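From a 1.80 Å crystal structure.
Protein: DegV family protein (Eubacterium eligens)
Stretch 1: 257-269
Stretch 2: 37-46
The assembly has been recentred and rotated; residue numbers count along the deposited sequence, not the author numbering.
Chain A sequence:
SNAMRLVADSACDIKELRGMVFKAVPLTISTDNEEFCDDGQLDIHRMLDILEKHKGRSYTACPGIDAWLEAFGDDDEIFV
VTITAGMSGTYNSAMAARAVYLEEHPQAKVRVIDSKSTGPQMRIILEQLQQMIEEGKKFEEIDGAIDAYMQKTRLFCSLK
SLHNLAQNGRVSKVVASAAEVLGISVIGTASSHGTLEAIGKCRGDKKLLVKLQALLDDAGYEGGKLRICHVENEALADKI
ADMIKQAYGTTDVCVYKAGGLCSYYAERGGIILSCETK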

# COMPACT_ATOMS: atom_id res chain seq x y z
N LYS A 257 -3.96 -0.43 11.04
CA LYS A 257 -2.51 -0.33 11.18
C LYS A 257 -1.77 -0.74 9.90
O LYS A 257 -2.10 -1.74 9.25
CB LYS A 257 -2.01 -1.21 12.32
CG LYS A 257 -2.57 -0.86 13.68
CD LYS A 257 -1.96 -1.77 14.75
CE LYS A 257 -2.49 -1.42 16.11
NZ LYS A 257 -3.95 -1.67 16.15
N ALA A 258 -0.72 -0.00 9.60
CA ALA A 258 0.23 -0.38 8.55
C ALA A 258 0.96 -1.67 8.91
O ALA A 258 1.13 -2.00 10.09
CB ALA A 258 1.21 0.76 8.31
N GLY A 259 1.36 -2.42 7.88
CA GLY A 259 2.21 -3.59 8.05
C GLY A 259 3.66 -3.16 8.10
O GLY A 259 3.94 -1.97 8.16
N GLY A 260 4.55 -4.15 8.08
CA GLY A 260 5.99 -3.93 8.25
C GLY A 260 6.61 -3.04 7.18
O GLY A 260 7.33 -2.10 7.49
N LEU A 261 6.34 -3.34 5.92
CA LEU A 261 6.93 -2.62 4.80
C LEU A 261 6.48 -1.18 4.79
O LEU A 261 7.29 -0.25 4.70
CB LEU A 261 6.53 -3.30 3.48
CG LEU A 261 7.20 -2.82 2.19
CD1 LEU A 261 6.64 -1.49 1.71
CD2 LEU A 261 8.74 -2.76 2.37
N CYS A 262 5.18 -0.96 4.88
CA CYS A 262 4.67 0.40 4.93
C CYS A 262 5.13 1.14 6.20
O CYS A 262 5.41 2.33 6.13
CB CYS A 262 3.16 0.47 4.76
SG CYS A 262 2.63 0.10 3.01
N SER A 263 5.28 0.44 7.31
CA SER A 263 5.78 1.07 8.55
C SER A 263 7.23 1.51 8.37
O SER A 263 7.60 2.59 8.82
CB SER A 263 5.63 0.15 9.76
OG SER A 263 4.25 -0.08 10.07
N TYR A 264 8.03 0.71 7.67
CA TYR A 264 9.42 1.06 7.41
C TYR A 264 9.53 2.35 6.57
O TYR A 264 10.29 3.25 6.93
CB TYR A 264 10.17 -0.11 6.74
CG TYR A 264 11.57 0.23 6.32
CD1 TYR A 264 12.59 0.25 7.26
CD2 TYR A 264 11.88 0.56 5.00
CE1 TYR A 264 13.88 0.61 6.91
CE2 TYR A 264 13.20 0.91 4.63
CZ TYR A 264 14.19 0.92 5.60
OH TYR A 264 15.48 1.26 5.30
N TYR A 265 8.78 2.43 5.48
CA TYR A 265 8.92 3.54 4.53
C TYR A 265 8.10 4.78 4.89
O TYR A 265 8.53 5.90 4.60
CB TYR A 265 8.60 3.07 3.11
CG TYR A 265 9.76 2.36 2.45
CD1 TYR A 265 10.98 3.03 2.23
CD2 TYR A 265 9.67 1.01 2.05
CE1 TYR A 265 12.06 2.38 1.63
CE2 TYR A 265 10.75 0.37 1.44
CZ TYR A 265 11.92 1.06 1.23
OH TYR A 265 13.01 0.43 0.66
N ALA A 266 6.93 4.60 5.51
CA ALA A 266 6.14 5.75 5.98
C ALA A 266 6.64 6.33 7.29
O ALA A 266 6.45 7.52 7.57
CB ALA A 266 4.65 5.40 6.07
N GLU A 267 7.27 5.48 8.09
CA GLU A 267 7.88 5.81 9.39
C GLU A 267 6.89 6.17 10.48
O GLU A 267 5.71 6.39 10.24
CB GLU A 267 9.00 6.84 9.25
CG GLU A 267 10.12 6.30 8.38
CD GLU A 267 11.42 7.07 8.48
OE1 GLU A 267 11.87 7.35 9.62
OE2 GLU A 267 12.02 7.33 7.40
N ARG A 268 7.38 6.17 11.71
CA ARG A 268 6.54 6.47 12.85
C ARG A 268 5.84 7.80 12.64
O ARG A 268 6.46 8.79 12.23
CB ARG A 268 7.39 6.54 14.13
CG ARG A 268 6.67 6.07 15.34
CD ARG A 268 7.69 5.69 16.42
NE ARG A 268 7.46 4.34 16.91
CZ ARG A 268 8.37 3.56 17.49
NH1 ARG A 268 9.63 3.97 17.64
NH2 ARG A 268 8.02 2.36 17.92
N GLY A 269 4.54 7.79 12.89
CA GLY A 269 3.70 8.97 12.76
C GLY A 269 2.99 9.05 11.42
O GLY A 269 2.06 9.83 11.24
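Stretch 2 (37-46) CDDGQLDIHR

The amino end of the 260-266 helix is met by a carboxylate from more than two hundred residues away in sequence: Asp38 reaches its first two amides with both oxygens. Gly260 N donates to Asp38 OD1 at 2.8 Å and Leu261 N to Asp38 OD2 at 3.0 Å, so two first-turn amides, which have no preceding helical carbonyl to bond, find an acceptor where the helix dipole favours negative charge. Asp38 holds chi1 at t, its CA-to-CB bond pointing toward the helix, and the backbones come close: the CA atoms of Gly260 and Asp38 lie 5.0 Å apart.

Glycine at 260 is the first rule, because the side chains of Asp38 and Leu42 occupy the space a CB would need. An ideal CB there would point toward stretch 2 and fall 2.6 Å from Leu42 CD2 and 2.7 Å from Asp38 OD1, both clashes. With no side chain present, Gly260 CA instead packs 3.7 Å from Leu42 CD2.

Stretch 2 goes from the amino end of the 260-266 helix to beside its first turn, as a loop at Asp38, a type I turn from Asp39 to Leu42, and then the opening of its own helix at Ile44, which meets Ser263. The turn carries the chain out of reach and Leu42 brings it back. Asp43 caps the new helix, its OD1 accepting from Arg46 N at 3.0 Å.

Ile44, chi1 m and chi2 t, supplies the largest buried patch of stretch 2. Its CD1 lies 3.6 Å from Gly260 N and 3.7 Å from Ala258 O, while its CG2 rests 3.7 Å from Ser263 OG. Ser263 OG donates to Gly259 O at 2.7 Å, within its own stretch.

Farther along, past the helix end, Arg268 reaches back to His45: NH2 stands 3.3 Å from His45 ND1, which lies near the guanidinium plane at its edge.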

# COMPACT_ATOMS: atom_id res chain seq x y z
N CYS A 37 10.94 -10.10 8.62
CA CYS A 37 10.05 -10.58 7.58
C CYS A 37 8.64 -10.03 7.88
O CYS A 37 8.15 -10.15 9.01
CB CYS A 37 10.06 -12.10 7.58
SG CYS A 37 9.02 -12.79 6.36
N ASP A 38 8.03 -9.39 6.90
CA ASP A 38 6.74 -8.72 7.07
C ASP A 38 5.61 -9.74 7.00
O ASP A 38 4.80 -9.75 6.08
CB ASP A 38 6.58 -7.61 6.00
CG ASP A 38 5.34 -6.74 6.20
OD1 ASP A 38 4.71 -6.82 7.28
OD2 ASP A 38 5.03 -5.94 5.27
N ASP A 39 5.52 -10.58 8.03
CA ASP A 39 4.54 -11.66 8.06
C ASP A 39 3.76 -11.58 9.37
O ASP A 39 3.84 -10.56 10.09
CB ASP A 39 5.26 -13.01 7.89
CG ASP A 39 6.23 -13.34 9.04
OD1 ASP A 39 6.25 -12.64 10.07
OD2 ASP A 39 7.00 -14.32 8.89
N GLY A 40 3.05 -12.65 9.70
CA GLY A 40 2.31 -12.70 10.98
C GLY A 40 3.13 -12.65 12.26
O GLY A 40 2.60 -12.39 13.34
N GLN A 41 4.43 -12.91 12.17
CA GLN A 41 5.28 -12.97 13.35
C GLN A 41 5.90 -11.62 13.71
O GLN A 41 6.47 -11.47 14.78
CB GLN A 41 6.41 -13.98 13.14
CG GLN A 41 5.96 -15.34 12.69
CD GLN A 41 5.03 -15.95 13.70
OE1 GLN A 41 3.85 -16.19 13.42
NE2 GLN A 41 5.54 -16.18 14.92
N LEU A 42 5.81 -10.63 12.82
CA LEU A 42 6.57 -9.39 13.00
C LEU A 42 6.09 -8.48 14.13
O LEU A 42 4.91 -8.09 14.19
CB LEU A 42 6.60 -8.60 11.68
CG LEU A 42 7.50 -7.38 11.65
CD1 LEU A 42 8.93 -7.74 11.97
CD2 LEU A 42 7.40 -6.73 10.25
N ASP A 43 7.02 -8.11 15.01
CA ASP A 43 6.78 -7.13 16.05
C ASP A 43 7.23 -5.77 15.51
O ASP A 43 8.41 -5.41 15.57
CB ASP A 43 7.53 -7.50 17.34
CG ASP A 43 7.33 -6.47 18.46
OD1 ASP A 43 6.84 -5.35 18.19
OD2 ASP A 43 7.66 -6.78 19.63
N ILE A 44 6.29 -5.03 14.96
CA ILE A 44 6.61 -3.80 14.24
C ILE A 44 7.11 -2.73 15.19
O ILE A 44 8.04 -2.00 14.87
CB ILE A 44 5.41 -3.29 13.44
CG1 ILE A 44 5.18 -4.20 12.24
CG2 ILE A 44 5.63 -1.85 12.97
CD1 ILE A 44 3.81 -4.09 11.62
N HIS A 45 6.51 -2.64 16.37
CA HIS A 45 6.91 -1.66 17.38
C HIS A 45 8.38 -1.85 17.76
O HIS A 45 9.14 -0.88 17.84
CB HIS A 45 6.01 -1.79 18.62
CG HIS A 45 6.28 -0.75 19.66
ND1 HIS A 45 5.84 0.55 19.54
CD2 HIS A 45 6.94 -0.82 20.84
CE1 HIS A 45 6.23 1.25 20.60
NE2 HIS A 45 6.90 0.44 21.40
N ARG A 46 8.79 -3.10 17.96
CA ARG A 46 10.18 -3.44 18.22
C ARG A 46 11.10 -3.06 17.04
O ARG A 46 12.19 -2.52 17.24
CB ARG A 46 10.31 -4.94 18.54
CG ARG A 46 11.74 -5.43 18.62
CD ARG A 46 11.83 -6.91 19.03
NE ARG A 46 13.21 -7.37 19.04
CZ ARG A 46 13.91 -7.76 17.98
NH1 ARG A 46 13.37 -7.78 16.76
NH2 ARG A 46 15.17 -8.14 18.12